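Side-chain contacts in insect group II chitinase (Ostrinia furnacalis, PDB 5Y2A), which hydrolyses chitin as a family 18 glycoside hydrolase, here represented by the second catalytic domain of the insect enzyme: residues A[126-131]-A[137-142]; A[167-172]-A[225-230]; A[182-187]-A[234-239]; A[211-216]-A[221-226]; A[318-321]-A[327-330]. All blocks are in the same frame, centred on the assembly; numbering follows the deposited sequence.

Contact 1 (A[126-131]-A[137-142]); sequences YPKCWQ and GPDSDK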
# COMPACT_ATOMS: atom_id res chain seq x y z
N TYR A 126 7.67 11.91 -11.04
CA TYR A 126 8.79 12.44 -11.80
C TYR A 126 8.40 13.84 -12.28
O TYR A 126 7.21 14.17 -12.26
CB TYR A 126 9.13 11.58 -13.02
CG TYR A 126 9.55 10.18 -12.68
CD1 TYR A 126 8.61 9.16 -12.55
CD2 TYR A 126 10.88 9.88 -12.43
CE1 TYR A 126 9.00 7.87 -12.21
CE2 TYR A 126 11.27 8.60 -12.09
CZ TYR A 126 10.33 7.60 -11.98
OH TYR A 126 10.74 6.33 -11.63
N PRO A 127 9.36 14.65 -12.72
CA PRO A 127 9.00 15.92 -13.36
C PRO A 127 8.01 15.65 -14.48
O PRO A 127 8.18 14.71 -15.26
CB PRO A 127 10.33 16.44 -13.89
CG PRO A 127 11.31 15.94 -12.84
CD PRO A 127 10.83 14.53 -12.58
N LYS A 128 6.94 16.47 -14.53
CA LYS A 128 5.89 16.34 -15.52
C LYS A 128 5.05 15.07 -15.30
O LYS A 128 3.84 15.14 -15.10
CB LYS A 128 6.45 16.36 -16.95
CG LYS A 128 5.45 15.92 -18.01
CD LYS A 128 4.84 17.09 -18.75
CE LYS A 128 4.06 16.62 -19.97
NZ LYS A 128 2.61 16.87 -19.83
N CYS A 129 5.69 13.89 -15.35
CA CYS A 129 4.99 12.62 -15.19
C CYS A 129 4.88 12.28 -13.70
O CYS A 129 5.55 11.37 -13.19
CB CYS A 129 5.71 11.51 -15.95
SG CYS A 129 5.97 11.82 -17.73
N TRP A 130 4.02 13.02 -13.01
CA TRP A 130 3.81 12.79 -11.59
C TRP A 130 3.33 11.37 -11.35
O TRP A 130 2.26 10.98 -11.83
CB TRP A 130 2.78 13.77 -11.02
CG TRP A 130 3.01 15.20 -11.34
CD1 TRP A 130 4.17 15.79 -11.75
CD2 TRP A 130 2.03 16.25 -11.26
NE1 TRP A 130 3.97 17.14 -11.94
CE2 TRP A 130 2.67 17.45 -11.64
CE3 TRP A 130 0.68 16.28 -10.90
CZ2 TRP A 130 1.99 18.67 -11.67
CZ3 TRP A 130 0.02 17.50 -10.93
CH2 TRP A 130 0.67 18.67 -11.32
N GLN A 131 4.12 10.59 -10.60
CA GLN A 131 3.85 9.17 -10.42
C GLN A 131 3.52 8.51 -11.76
O GLN A 131 2.57 7.74 -11.87
CB GLN A 131 2.74 8.94 -9.39
CG GLN A 131 3.20 9.20 -7.95
CD GLN A 131 2.20 8.77 -6.90
OE1 GLN A 131 0.99 8.75 -7.14
NE2 GLN A 131 2.70 8.44 -5.71
N GLY A 137 1.21 16.72 -15.27
CA GLY A 137 2.06 17.85 -15.00
C GLY A 137 2.26 18.74 -16.21
O GLY A 137 2.02 18.34 -17.35
N PRO A 138 2.69 19.97 -15.97
CA PRO A 138 2.98 20.89 -17.08
C PRO A 138 4.30 20.56 -17.76
O PRO A 138 5.24 20.04 -17.15
CB PRO A 138 3.05 22.25 -16.39
CG PRO A 138 3.54 21.94 -15.01
CD PRO A 138 2.92 20.61 -14.66
N ASP A 139 4.36 20.88 -19.06
CA ASP A 139 5.60 20.73 -19.80
C ASP A 139 6.75 21.48 -19.13
O ASP A 139 7.91 21.04 -19.21
CB ASP A 139 5.43 21.23 -21.24
CG ASP A 139 4.57 20.29 -22.07
OD1 ASP A 139 4.34 19.16 -21.63
OD2 ASP A 139 4.13 20.69 -23.17
N SER A 140 6.45 22.58 -18.44
CA SER A 140 7.46 23.40 -17.80
C SER A 140 8.13 22.72 -16.61
O SER A 140 9.09 23.27 -16.06
CB SER A 140 6.85 24.73 -17.33
OG SER A 140 5.85 24.51 -16.35
N ASP A 141 7.64 21.55 -16.18
CA ASP A 141 8.32 20.81 -15.12
C ASP A 141 9.76 20.47 -15.51
O ASP A 141 10.66 20.48 -14.67
CB ASP A 141 7.55 19.54 -14.77
CG ASP A 141 6.51 19.74 -13.66
OD1 ASP A 141 6.36 20.88 -13.16
OD2 ASP A 141 5.84 18.75 -13.30
N LYS A 142 10.00 20.17 -16.80
CA LYS A 142 11.35 19.84 -17.23
C LYS A 142 12.30 21.00 -16.99
O LYS A 142 13.38 20.84 -16.40
CB LYS A 142 11.36 19.45 -18.72
CG LYS A 142 12.78 19.34 -19.29
CD LYS A 142 12.82 19.02 -20.78
CE LYS A 142 12.29 17.63 -21.07
NZ LYS A 142 12.55 17.15 -22.45
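D141 OD2 takes two hydrogen bonds from the 126-131 loop. The backbone N of K128 reaches it at 2.8 Å through the anti lone pair, and NE1 of W130 meets it at 2.8 Å nearly along the C-O bond, with an N-H...O angle of 162°. Because OD2 sits close to the indole plane, this second bond helps fix the rotation of the W130 ring, while OD1 turns to S92 and N96. K128 supplies the charged part: NZ donates to the carbonyl of C134 and to the carbonyl O of G137 at 2.9 Å, tilted 25° from the latter's plane, and then forms a longer salt bridge with D139 OD1 at 3.4 Å. Its CG lies anti to the backbone N (chi1 167°), and bends at chi2 and chi4 bring the chain alongside D139. Farther out, G137 CA lies against one face of the indole, 3.4 Å from CZ2 of W130; a CB at this glycine would clash with K128 O and W130 NE1. P138 CD packs obliquely on W130 CZ2 at 3.7 Å. Together with the C129-C134 disulfide, these bonds close the loop between strand 119-123 and helix 141-159, a beta-to-alpha connection of the TIM barrel.

Contact 2 (A[167-172]-A[225-230]); sequences VSASKR and NFTVNY. With NAG (2-acetamido-2-deoxy-beta-D-glucopyranose), chain C.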
# COMPACT_ATOMS: atom_id res chain seq x y z
N VAL A 167 16.72 8.99 -11.26
CA VAL A 167 15.97 9.34 -12.46
C VAL A 167 15.35 8.11 -13.09
O VAL A 167 15.78 6.97 -12.89
CB VAL A 167 16.86 10.05 -13.49
CG1 VAL A 167 17.44 11.33 -12.89
CG2 VAL A 167 17.97 9.11 -13.93
N SER A 168 14.34 8.36 -13.92
CA SER A 168 13.55 7.30 -14.53
C SER A 168 14.35 6.50 -15.55
O SER A 168 15.25 7.02 -16.22
CB SER A 168 12.32 7.91 -15.23
OG SER A 168 11.57 6.90 -15.89
N ALA A 169 14.00 5.22 -15.67
CA ALA A 169 14.51 4.35 -16.71
C ALA A 169 13.50 4.14 -17.84
O ALA A 169 13.70 3.26 -18.69
CB ALA A 169 14.91 2.99 -16.13
N SER A 170 12.41 4.90 -17.84
CA SER A 170 11.39 4.81 -18.88
C SER A 170 11.72 5.82 -19.97
O SER A 170 11.86 7.01 -19.69
CB SER A 170 10.00 5.11 -18.31
OG SER A 170 9.09 5.46 -19.34
N LYS A 171 11.87 5.34 -21.21
CA LYS A 171 12.14 6.25 -22.32
C LYS A 171 11.10 7.36 -22.36
O LYS A 171 11.43 8.55 -22.44
CB LYS A 171 12.16 5.50 -23.65
CG LYS A 171 12.44 6.42 -24.85
CD LYS A 171 12.22 5.71 -26.17
CE LYS A 171 12.52 6.62 -27.35
NZ LYS A 171 11.86 7.95 -27.25
N ARG A 172 9.82 6.98 -22.29
CA ARG A 172 8.72 7.94 -22.28
C ARG A 172 8.92 9.03 -21.23
O ARG A 172 8.85 10.23 -21.53
CB ARG A 172 7.40 7.20 -22.03
CG ARG A 172 6.19 8.10 -21.96
CD ARG A 172 4.90 7.30 -21.76
NE ARG A 172 3.75 8.20 -21.70
CZ ARG A 172 2.91 8.30 -20.67
NH1 ARG A 172 3.09 7.56 -19.59
NH2 ARG A 172 1.90 9.15 -20.74
N ASN A 225 20.27 -2.01 -20.71
CA ASN A 225 21.21 -1.62 -21.75
C ASN A 225 20.64 -0.49 -22.61
O ASN A 225 21.35 0.47 -22.92
CB ASN A 225 21.58 -2.83 -22.60
CG ASN A 225 22.58 -2.49 -23.68
OD1 ASN A 225 23.59 -1.83 -23.43
ND2 ASN A 225 22.29 -2.93 -24.89
N PHE A 226 19.36 -0.57 -22.98
CA PHE A 226 18.78 0.55 -23.72
C PHE A 226 18.78 1.81 -22.88
O PHE A 226 19.19 2.88 -23.35
CB PHE A 226 17.35 0.24 -24.18
CG PHE A 226 16.73 1.37 -24.97
CD1 PHE A 226 16.15 2.45 -24.32
CD2 PHE A 226 16.78 1.36 -26.36
CE1 PHE A 226 15.61 3.50 -25.04
CE2 PHE A 226 16.24 2.40 -27.08
CZ PHE A 226 15.66 3.48 -26.42
N THR A 227 18.32 1.71 -21.63
CA THR A 227 18.24 2.88 -20.76
C THR A 227 19.57 3.61 -20.68
O THR A 227 19.63 4.85 -20.79
CB THR A 227 17.79 2.47 -19.36
OG1 THR A 227 16.51 1.81 -19.43
CG2 THR A 227 17.69 3.68 -18.46
N VAL A 228 20.66 2.86 -20.48
CA VAL A 228 21.97 3.48 -20.33
C VAL A 228 22.38 4.15 -21.63
O VAL A 228 22.82 5.31 -21.63
CB VAL A 228 23.01 2.43 -19.88
CG1 VAL A 228 24.42 3.01 -19.96
CG2 VAL A 228 22.71 1.96 -18.45
N ASN A 229 22.26 3.44 -22.75
CA ASN A 229 22.64 4.03 -24.03
C ASN A 229 21.74 5.20 -24.39
O ASN A 229 22.21 6.17 -25.01
CB ASN A 229 22.62 2.96 -25.11
CG ASN A 229 23.85 2.08 -25.07
OD1 ASN A 229 24.93 2.51 -25.46
ND2 ASN A 229 23.69 0.86 -24.57
N TYR A 230 20.47 5.16 -23.99
CA TYR A 230 19.58 6.28 -24.28
C TYR A 230 20.02 7.54 -23.54
O TYR A 230 20.04 8.63 -24.12
CB TYR A 230 18.14 5.92 -23.91
CG TYR A 230 17.11 6.86 -24.51
CD1 TYR A 230 16.91 6.92 -25.89
CD2 TYR A 230 16.34 7.69 -23.69
CE1 TYR A 230 15.97 7.78 -26.44
CE2 TYR A 230 15.39 8.54 -24.24
CZ TYR A 230 15.21 8.58 -25.61
OH TYR A 230 14.27 9.43 -26.15
C1 NAG C . 23.15 -2.65 -26.01
C2 NAG C . 23.36 -3.86 -26.90
C3 NAG C . 24.19 -3.48 -28.13
C4 NAG C . 23.61 -2.26 -28.84
C5 NAG C . 23.34 -1.14 -27.84
C6 NAG C . 22.62 0.04 -28.45
C7 NAG C . 23.49 -6.19 -26.13
C8 NAG C . 24.30 -7.21 -25.41
N2 NAG C . 24.00 -4.95 -26.19
O3 NAG C . 24.23 -4.61 -29.00
O4 NAG C . 24.57 -1.72 -29.75
O5 NAG C . 22.54 -1.61 -26.75
O6 NAG C . 21.28 -0.28 -28.79
O7 NAG C . 22.40 -6.46 -26.63
O HOH W 1 14.70 2.73 -21.23
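A169 and the buried T227 form the tightly packed inner part of the contact: CB of A169 meets T227 CG2 at 3.7 Å, and a water bridges the polar atoms beside them, donating to A169 O at 2.8 Å and accepting from T227 OG1 at 2.7 Å. Y197 also bonds that hydroxyl. Toward the solvent side the packing is looser. There K171 lies across Y230 at about a right angle, its CG over one face of the phenol ring, 4.0 Å from the centroid and 27° off the normal, a CH-pi contact. The lysine chain runs extended, then bends at chi4 (-50°), which turns NZ back onto OH of Y230 at 3.0 Å. D175 holds both groups, by a salt bridge to NZ and a hydrogen bond to the hydroxyl. F226 touches the lysine lightly, its CZ 4.1 Å from K171 CD. With a leucine at K171, the Y230 hydroxyl would probably lose its NZ donor and D175 its close ammonium. Away from this interface, N225 ND2 carries the N-acetylglucosamine of an N-linked glycan. The geometry joins the loop after strand 162-167 and the start of helix 171-177 to helix 224-233, neighbouring elements of the TIM barrel.

Contact 3 (A[182-187]-A[234-239]); sequences ALSMNL and KGADRK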
# COMPACT_ATOMS: atom_id res chain seq x y z
N ALA A 182 21.83 19.33 -19.27
CA ALA A 182 21.96 20.21 -18.11
C ALA A 182 22.11 19.41 -16.83
O ALA A 182 22.91 19.78 -15.95
CB ALA A 182 20.75 21.14 -18.02
N LEU A 183 21.36 18.32 -16.69
CA LEU A 183 21.45 17.50 -15.48
C LEU A 183 22.82 16.84 -15.38
O LEU A 183 23.44 16.82 -14.31
CB LEU A 183 20.33 16.46 -15.47
CG LEU A 183 18.94 17.10 -15.39
CD1 LEU A 183 17.84 16.06 -15.48
CD2 LEU A 183 18.81 17.93 -14.11
N SER A 184 23.30 16.26 -16.49
CA SER A 184 24.62 15.64 -16.50
C SER A 184 25.69 16.63 -16.04
O SER A 184 26.58 16.27 -15.26
CB SER A 184 24.93 15.11 -17.90
OG SER A 184 26.20 14.47 -17.93
N MET A 185 25.60 17.88 -16.49
CA MET A 185 26.63 18.86 -16.15
C MET A 185 26.55 19.30 -14.70
O MET A 185 27.58 19.54 -14.05
CB MET A 185 26.52 20.08 -17.07
CG MET A 185 27.66 21.08 -16.93
SD MET A 185 27.32 22.49 -17.98
CE MET A 185 25.85 23.11 -17.17
N ASN A 186 25.33 19.43 -14.16
CA ASN A 186 25.14 20.03 -12.85
C ASN A 186 25.07 19.03 -11.70
O ASN A 186 25.13 19.44 -10.54
CB ASN A 186 23.88 20.90 -12.85
CG ASN A 186 24.09 22.23 -13.57
OD1 ASN A 186 24.72 23.14 -13.04
ND2 ASN A 186 23.55 22.35 -14.78
N LEU A 187 24.95 17.74 -11.98
CA LEU A 187 24.87 16.73 -10.93
C LEU A 187 26.20 16.01 -10.77
O LEU A 187 26.91 15.77 -11.75
CB LEU A 187 23.77 15.71 -11.24
CG LEU A 187 22.35 16.26 -11.30
CD1 LEU A 187 21.39 15.17 -11.78
CD2 LEU A 187 21.92 16.79 -9.94
N LYS A 234 21.29 10.91 -25.27
CA LYS A 234 20.65 12.17 -24.95
C LYS A 234 21.63 13.22 -24.43
O LYS A 234 21.21 14.34 -24.15
CB LYS A 234 19.53 11.97 -23.92
CG LYS A 234 18.31 11.27 -24.48
CD LYS A 234 17.37 12.27 -25.11
CE LYS A 234 15.98 12.17 -24.52
NZ LYS A 234 15.19 13.40 -24.79
N GLY A 235 22.91 12.88 -24.30
CA GLY A 235 23.92 13.85 -23.93
C GLY A 235 24.54 13.67 -22.56
O GLY A 235 25.26 14.57 -22.11
N ALA A 236 24.28 12.56 -21.87
CA ALA A 236 24.82 12.36 -20.54
C ALA A 236 26.29 11.97 -20.59
O ALA A 236 26.71 11.19 -21.44
CB ALA A 236 24.03 11.27 -19.80
N ASP A 237 27.07 12.54 -19.66
CA ASP A 237 28.44 12.13 -19.40
C ASP A 237 28.46 10.70 -18.85
O ASP A 237 27.83 10.44 -17.82
CB ASP A 237 29.06 13.11 -18.40
CG ASP A 237 30.51 12.78 -18.03
OD1 ASP A 237 31.04 11.74 -18.48
OD2 ASP A 237 31.10 13.56 -17.26
N ARG A 238 29.17 9.78 -19.51
CA ARG A 238 29.15 8.39 -19.06
C ARG A 238 29.61 8.25 -17.60
O ARG A 238 29.06 7.44 -16.85
CB ARG A 238 30.07 7.51 -19.92
CG ARG A 238 29.64 7.25 -21.35
CD ARG A 238 30.71 6.44 -22.11
NE ARG A 238 30.17 6.00 -23.39
CZ ARG A 238 29.86 4.74 -23.70
NH1 ARG A 238 30.06 3.78 -22.81
NH2 ARG A 238 29.35 4.45 -24.89
N LYS A 239 30.60 9.05 -17.18
CA LYS A 239 31.07 8.97 -15.80
C LYS A 239 30.04 9.47 -14.79
O LYS A 239 30.24 9.28 -13.58
CB LYS A 239 32.42 9.70 -15.59
CG LYS A 239 33.60 8.99 -16.27
CD LYS A 239 33.65 7.53 -15.87
CE LYS A 239 33.95 7.27 -14.39
NZ LYS A 239 34.19 5.81 -14.14
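S184 on helix 180-186 meets the backbone N of D237 in the connection between helix 224-233 and strand 241-254, an alpha-to-beta link of the TIM barrel. The hydrogen bonding across the contact rests on this one pair: D237 N donates to S184 OG at 2.7 Å with an N-H...O angle of 169°, almost straight. Nearby, K240 adds hydrogen bonds of its own, NZ donating to the carbonyls of S184 and L187. The hydroxyl is carried toward the loop because OG stands anti to the backbone N of its own residue (chi1 -179°). A valine in place of S184 would probably leave the D237 N-H without this acceptor and put a methyl against the loop backbone. Packing is slight, with 102 Å² buried in all: OG of S184 lies 3.6 Å from A236 CA and 3.2 Å from D237 CB. Turn and capping geometry shapes the loop on both sides of the bond. G235, at positive phi (112°), closes helix 224-233 in a Schellman motif; a CB at these backbone angles would collide with the carbonyl O of K234. D237 forms an Asx turn, its OD1 accepting a hydrogen bond from K239 N at 3.0 Å from above the carboxylate plane.

Contact 4 (A[211-216]-A[221-226]); sequences MYVHDK and TFNVNF. With NAG (2-acetamido-2-deoxy-beta-D-glucopyranose), chain C.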
# COMPACT_ATOMS: atom_id res chain seq x y z
N MET A 211 18.26 -6.95 -18.49
CA MET A 211 19.54 -6.36 -18.88
C MET A 211 19.59 -6.04 -20.37
O MET A 211 19.94 -4.92 -20.75
CB MET A 211 20.69 -7.29 -18.49
CG MET A 211 22.06 -6.74 -18.82
SD MET A 211 22.46 -5.30 -17.82
CE MET A 211 23.34 -4.27 -18.97
N TYR A 212 19.24 -7.01 -21.21
CA TYR A 212 19.25 -6.87 -22.66
C TYR A 212 17.88 -7.25 -23.21
O TYR A 212 17.05 -7.83 -22.51
CB TYR A 212 20.35 -7.73 -23.30
CG TYR A 212 21.73 -7.45 -22.73
CD1 TYR A 212 22.32 -6.20 -22.89
CD2 TYR A 212 22.42 -8.42 -22.03
CE1 TYR A 212 23.57 -5.93 -22.36
CE2 TYR A 212 23.68 -8.16 -21.50
CZ TYR A 212 24.25 -6.91 -21.68
OH TYR A 212 25.49 -6.64 -21.15
N VAL A 213 17.65 -6.91 -24.49
CA VAL A 213 16.40 -7.27 -25.15
C VAL A 213 16.20 -8.77 -25.13
O VAL A 213 17.14 -9.55 -25.32
CB VAL A 213 16.40 -6.73 -26.59
CG1 VAL A 213 15.21 -7.28 -27.38
CG2 VAL A 213 16.36 -5.21 -26.60
N HIS A 214 14.96 -9.19 -24.88
CA HIS A 214 14.57 -10.59 -24.86
C HIS A 214 13.57 -10.80 -25.99
O HIS A 214 12.86 -9.87 -26.39
CB HIS A 214 13.95 -10.95 -23.50
CG HIS A 214 13.75 -12.42 -23.27
ND1 HIS A 214 12.69 -13.12 -23.80
CD2 HIS A 214 14.48 -13.31 -22.56
CE1 HIS A 214 12.77 -14.39 -23.43
NE2 HIS A 214 13.85 -14.53 -22.67
N ASP A 215 13.55 -12.01 -26.55
CA ASP A 215 12.69 -12.25 -27.71
C ASP A 215 11.21 -12.15 -27.34
O ASP A 215 10.39 -11.82 -28.20
CB ASP A 215 13.01 -13.60 -28.35
CG ASP A 215 12.88 -14.76 -27.39
OD1 ASP A 215 13.88 -15.06 -26.70
OD2 ASP A 215 11.79 -15.36 -27.31
N LYS A 216 10.86 -12.42 -26.09
CA LYS A 216 9.48 -12.28 -25.64
C LYS A 216 9.09 -10.83 -25.36
O LYS A 216 7.95 -10.57 -24.98
CB LYS A 216 9.25 -13.12 -24.37
CG LYS A 216 9.39 -14.62 -24.58
CD LYS A 216 8.09 -15.36 -24.32
CE LYS A 216 8.20 -16.81 -24.77
NZ LYS A 216 8.78 -16.91 -26.14
N THR A 221 12.76 -1.10 -25.49
CA THR A 221 13.39 -0.10 -24.64
C THR A 221 13.30 -0.44 -23.15
O THR A 221 13.86 0.30 -22.34
CB THR A 221 12.77 1.28 -24.88
OG1 THR A 221 11.46 1.33 -24.31
CG2 THR A 221 12.69 1.57 -26.38
N PHE A 222 12.61 -1.52 -22.78
CA PHE A 222 12.44 -1.87 -21.36
C PHE A 222 13.57 -2.79 -20.89
O PHE A 222 13.36 -3.94 -20.51
CB PHE A 222 11.08 -2.51 -21.14
CG PHE A 222 9.97 -1.53 -20.92
CD1 PHE A 222 9.66 -0.59 -21.90
CD2 PHE A 222 9.22 -1.55 -19.76
CE1 PHE A 222 8.63 0.32 -21.71
CE2 PHE A 222 8.19 -0.64 -19.56
CZ PHE A 222 7.89 0.29 -20.54
N ASN A 223 14.80 -2.27 -20.94
CA ASN A 223 15.93 -3.03 -20.44
C ASN A 223 17.06 -2.07 -20.09
O ASN A 223 17.13 -0.95 -20.61
CB ASN A 223 16.40 -4.08 -21.46
CG ASN A 223 16.76 -3.48 -22.80
OD1 ASN A 223 17.89 -3.07 -23.02
ND2 ASN A 223 15.80 -3.45 -23.72
N VAL A 224 17.94 -2.52 -19.19
CA VAL A 224 19.00 -1.66 -18.66
C VAL A 224 19.88 -1.13 -19.78
O VAL A 224 20.24 0.06 -19.82
CB VAL A 224 19.83 -2.41 -17.61
CG1 VAL A 224 21.03 -1.58 -17.17
CG2 VAL A 224 18.96 -2.78 -16.41
N ASN A 225 20.27 -2.01 -20.71
CA ASN A 225 21.21 -1.62 -21.75
C ASN A 225 20.64 -0.49 -22.61
O ASN A 225 21.35 0.47 -22.92
CB ASN A 225 21.58 -2.83 -22.60
CG ASN A 225 22.58 -2.49 -23.68
OD1 ASN A 225 23.59 -1.83 -23.43
ND2 ASN A 225 22.29 -2.93 -24.89
N PHE A 226 19.36 -0.57 -22.98
CA PHE A 226 18.78 0.55 -23.72
C PHE A 226 18.78 1.81 -22.88
O PHE A 226 19.19 2.88 -23.35
CB PHE A 226 17.35 0.24 -24.18
CG PHE A 226 16.73 1.37 -24.97
CD1 PHE A 226 16.15 2.45 -24.32
CD2 PHE A 226 16.78 1.36 -26.36
CE1 PHE A 226 15.61 3.50 -25.04
CE2 PHE A 226 16.24 2.40 -27.08
CZ PHE A 226 15.66 3.48 -26.42
C1 NAG C . 23.15 -2.65 -26.01
C2 NAG C . 23.36 -3.86 -26.90
C3 NAG C . 24.19 -3.48 -28.13
C4 NAG C . 23.61 -2.26 -28.84
C5 NAG C . 23.34 -1.14 -27.84
C6 NAG C . 22.62 0.04 -28.45
C7 NAG C . 23.49 -6.19 -26.13
C8 NAG C . 24.30 -7.21 -25.41
N2 NAG C . 24.00 -4.95 -26.19
O3 NAG C . 24.23 -4.61 -29.00
O4 NAG C . 24.57 -1.72 -29.75
O5 NAG C . 22.54 -1.61 -26.75
O6 NAG C . 21.28 -0.28 -28.79
O7 NAG C . 22.40 -6.46 -26.63
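N225 N donates to the carbonyl O of M211 at 2.9 Å, in the carbonyl plane with an N-H...O angle of 158°, joining the 211-216 loop to the first turn of helix 224-233. That turn is capped by N223: its CG lies between the backbone N and the carbonyl carbon (chi1 57°), which swings OD1 onto F226 N at 2.9 Å, the donor standing above the amide carbonyl plane. ND2 of the same amide rests 3.4 Å from V213 CG2. M211 bends at chi2 and chi3 so that SD lies 3.9 Å from V224 CB, while its CG covers one face of the Y212 ring. Over the opposite face comes the acetamide methyl of the sugar, with C8 of the N-acetylglucosamine 3.4 Å from Y212 CD1. The N225 amide meets this ring at its edge, the planes 72° apart, and CB of N225 packs 3.5 Å from Y212 CD1. At the far end of the phenol, OH bonds H327. The chemistry implies a glycan tethered at its root: ND2 of N225 is bonded to the sugar C1, OD1 is the atom that meets Y331, and the flat apolar face of Y212 probably helps steady the N-acetyl group.

Contact 5 (A[318-321]-A[327-330]); sequences SFDD and HKAE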
# COMPACT_ATOMS: atom_id res chain seq x y z
N SER A 318 10.53 -12.39 -10.13
CA SER A 318 11.74 -12.14 -10.89
C SER A 318 12.68 -11.24 -10.10
O SER A 318 12.24 -10.36 -9.37
CB SER A 318 11.41 -11.49 -12.23
OG SER A 318 10.66 -10.29 -12.04
N PHE A 319 13.98 -11.45 -10.27
CA PHE A 319 14.96 -10.79 -9.40
C PHE A 319 16.34 -10.92 -10.01
O PHE A 319 16.57 -11.74 -10.91
CB PHE A 319 14.94 -11.41 -8.00
CG PHE A 319 15.27 -12.88 -7.99
CD1 PHE A 319 14.29 -13.83 -8.30
CD2 PHE A 319 16.55 -13.32 -7.69
CE1 PHE A 319 14.60 -15.19 -8.31
CE2 PHE A 319 16.85 -14.68 -7.69
CZ PHE A 319 15.88 -15.61 -8.00
N ASP A 320 17.28 -10.12 -9.50
CA ASP A 320 18.69 -10.26 -9.82
C ASP A 320 19.37 -11.07 -8.72
O ASP A 320 19.20 -10.78 -7.53
CB ASP A 320 19.38 -8.90 -9.97
CG ASP A 320 19.07 -8.24 -11.29
OD1 ASP A 320 18.46 -8.90 -12.15
OD2 ASP A 320 19.45 -7.06 -11.48
N ASP A 321 20.16 -12.07 -9.12
CA ASP A 321 20.96 -12.85 -8.20
C ASP A 321 22.41 -12.36 -8.27
O ASP A 321 22.72 -11.36 -8.92
CB ASP A 321 20.85 -14.35 -8.52
CG ASP A 321 21.57 -14.74 -9.81
OD1 ASP A 321 21.74 -13.90 -10.71
OD2 ASP A 321 21.94 -15.93 -9.93
N HIS A 327 27.27 -9.19 -13.34
CA HIS A 327 27.28 -8.77 -14.74
C HIS A 327 27.00 -7.28 -14.87
O HIS A 327 27.64 -6.59 -15.67
CB HIS A 327 26.25 -9.55 -15.56
CG HIS A 327 26.22 -9.14 -17.00
ND1 HIS A 327 27.18 -9.55 -17.90
CD2 HIS A 327 25.40 -8.31 -17.68
CE1 HIS A 327 26.92 -9.02 -19.08
NE2 HIS A 327 25.85 -8.26 -18.97
N LYS A 328 26.02 -6.77 -14.12
CA LYS A 328 25.68 -5.36 -14.26
C LYS A 328 26.81 -4.47 -13.78
O LYS A 328 27.05 -3.40 -14.36
CB LYS A 328 24.37 -5.08 -13.52
CG LYS A 328 23.18 -5.68 -14.25
CD LYS A 328 21.86 -5.47 -13.52
CE LYS A 328 20.69 -5.96 -14.38
NZ LYS A 328 19.37 -5.79 -13.70
N ALA A 329 27.54 -4.90 -12.75
CA ALA A 329 28.71 -4.16 -12.31
C ALA A 329 29.82 -4.23 -13.36
O ALA A 329 30.51 -3.24 -13.60
CB ALA A 329 29.20 -4.70 -10.96
N GLU A 330 30.00 -5.39 -13.99
CA GLU A 330 31.00 -5.50 -15.04
C GLU A 330 30.59 -4.71 -16.28
O GLU A 330 31.46 -4.15 -16.96
CB GLU A 330 31.24 -6.98 -15.39
CG GLU A 330 31.91 -7.72 -14.24
CD GLU A 330 32.29 -9.16 -14.58
OE1 GLU A 330 31.63 -9.79 -15.43
OE2 GLU A 330 33.25 -9.65 -13.96
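K328 NZ and D320 OD2 form a salt bridge of 2.6 Å, the single residue pair in touch between the 318-321 loop and the 327-330 turn of helix 322-334. In its ionic and hydrogen-bonding terms, the ammonium group reaches OD2 through its syn lone pair; OD1 is farther off, 3.6 Å from NZ, so the grip is one-sided and not bifurcated. NZ also donates to the carbonyl of A209, giving the cation a second, neutral acceptor. In van der Waals terms, the end of the lysine chain runs beside the carboxylate: CE lies 3.3 Å and CD 3.5 Å from D320 OD2. The conformation explains the reach. CG of K328 is anti to the carbonyl carbon (chi1 -72°), and every later torsion is extended, which spans a CA separation of 9.6 Å between D320 and K328. The two side chains cross at about a right angle, and D320 is flanked by H207, V245 and P246. One residue on, D321 caps helix 322-334 through a bond to M324 N and pairs with R300. Both partners of the bridge are buried, so each charge probably compensates the other: the lysine would favour the ionised carboxylate and the carboxylate the protonated amine, fastening the helix to the loop that leads into it.

From the N terminus, contact 1 closes a short loop between strand 119-123 and helix 141-159. Y126 of this loop packs on S168, so contact 1 touches contact 2. Contact 2 opens at the end of strand 162-167, and its long closure onto helix 224-233 crosses contact 3, which starts on helix 180-186 and finishes just beyond helix 224-233. Contact 4 is a short closure lying within the span of contact 3; it ends on the same helix start as contact 2, sharing N225 and F226. Contact 5 follows last, a short closure between the loop after strand 315-318 and helix 322-334, joined to contact 4 by M211 against K328 and by Y212 with H327.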